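Local coordinates for D-hydantoinase (Ralstonia pickettii, PDB 1NFG), which probably catalyses the stereospecific hydrolysis of the cyclic amide bond of D-hydantoin derivatives, as a zinc-dependent amidohydrolase that forms dimers and tetramers, at residues Ala105-Asp108 / Gly109-Gly112. Numbering follows the deposited sequence.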
# COMPACT_ATOMS: atom_id res chain seq x y z
N ALA A 105 -7.78 -40.11 19.66
CA ALA A 105 -8.25 -41.48 19.80
C ALA A 105 -9.51 -41.68 18.97
O ALA A 105 -9.67 -42.68 18.28
CB ALA A 105 -8.53 -41.79 21.27
N LYS A 106 -10.42 -40.70 19.05
CA LYS A 106 -11.66 -40.78 18.29
C LYS A 106 -11.38 -40.81 16.80
O LYS A 106 -12.03 -41.54 16.04
CB LYS A 106 -12.54 -39.57 18.62
CG LYS A 106 -13.86 -39.56 17.87
CD LYS A 106 -14.73 -38.41 18.33
CE LYS A 106 -16.10 -38.44 17.68
NZ LYS A 106 -17.02 -37.44 18.31
N TRP A 107 -10.40 -40.02 16.37
CA TRP A 107 -10.03 -39.97 14.96
C TRP A 107 -9.44 -41.30 14.54
O TRP A 107 -9.84 -41.86 13.50
CB TRP A 107 -9.07 -38.80 14.69
CG TRP A 107 -9.69 -37.78 13.77
CD1 TRP A 107 -9.37 -37.57 12.46
CD2 TRP A 107 -10.86 -36.99 14.04
NE1 TRP A 107 -10.28 -36.71 11.89
CE2 TRP A 107 -11.20 -36.34 12.83
CE3 TRP A 107 -11.65 -36.78 15.17
CZ2 TRP A 107 -12.31 -35.49 12.73
CZ3 TRP A 107 -12.75 -35.94 15.07
CH2 TRP A 107 -13.07 -35.31 13.85
N ASP A 108 -8.51 -41.83 15.33
CA ASP A 108 -7.93 -43.13 15.01
C ASP A 108 -9.06 -44.15 14.80
O ASP A 108 -9.00 -44.99 13.90
CB ASP A 108 -7.02 -43.61 16.13
CG ASP A 108 -5.73 -42.81 16.22
OD1 ASP A 108 -5.19 -42.44 15.14
OD2 ASP A 108 -5.25 -42.58 17.35
N GLY A 109 -10.10 -44.06 15.62
CA GLY A 109 -11.21 -44.98 15.47
C GLY A 109 -11.81 -44.87 14.09
O GLY A 109 -12.16 -45.88 13.48
N MET A 110 -11.93 -43.65 13.59
CA MET A 110 -12.51 -43.43 12.27
C MET A 110 -11.58 -43.78 11.11
O MET A 110 -12.02 -44.31 10.09
CB MET A 110 -12.94 -41.97 12.13
CG MET A 110 -14.05 -41.55 13.06
SD MET A 110 -14.33 -39.75 12.98
CE MET A 110 -13.21 -39.25 14.23
N ALA A 111 -10.29 -43.48 11.26
CA ALA A 111 -9.33 -43.74 10.19
C ALA A 111 -8.75 -45.15 10.18
O ALA A 111 -8.77 -45.83 9.14
CB ALA A 111 -8.19 -42.72 10.28
N GLY A 112 -8.22 -45.58 11.32
CA GLY A 112 -7.63 -46.91 11.43
C GLY A 112 -8.33 -48.02 10.66
O GLY A 112 -9.52 -48.28 10.86
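Met110 sets CG anti to its own carbonyl carbon (chi1 -65°), and this torsion with the extended chi2 carries SD out over the indole of Trp107, three residues earlier in the same helix; the bend at chi3 (-90°) then turns the methyl CE in toward the ring. SD stands 4.4 Å from the centroid of the six-membered ring of Trp107, almost exactly on the ring normal, a Met-aromatic contact made through the face. The methyl CE of Met110 lies over that same face, displaced toward the rim, but it is modelled too near the ring, so the CH-pi contact it would add is doubtful in its detail. Lys106 reaches the methyl from another side: its CG is 3.7 Å from Met110 CE, while the rest of the lysine chain extends away to a long, weak ion pair with Asp95.

The backbone bonds of the last helical turns carry this side-chain pair. They follow the i to i+4 pattern from Gly109 N to Ala105 O onward, with Ala111 N 2.8 Å from Trp107 O. Gly112 N still bonds to Asp108 O at 2.8 Å, although Gly112 is the first residue to leave helical backbone angles, and the last turn is thereby closed.

The buried indole is fixed at its nitrogen by a hydrogen bond from Trp107 NE1 to Asp90 OD2, and Tyr121 meets it edge-to-face; the hydroxyl of Tyr121 is also hydrogen-bonded to Asp108 OD1. The side chain of Trp107 comes within about 7 Å of that of the zinc ligand His59. Helix 100-111 connects parallel strands 85-93 and 118-124 in a beta-alpha-beta unit of the amidohydrolase TIM barrel: Trp107 packs on Cys92 and Gln93 of the first strand, Ala111 touches Tyr119 and Tyr121 of the second, and Met110 and Ala111 both lie against Phe73 of helix 73-82.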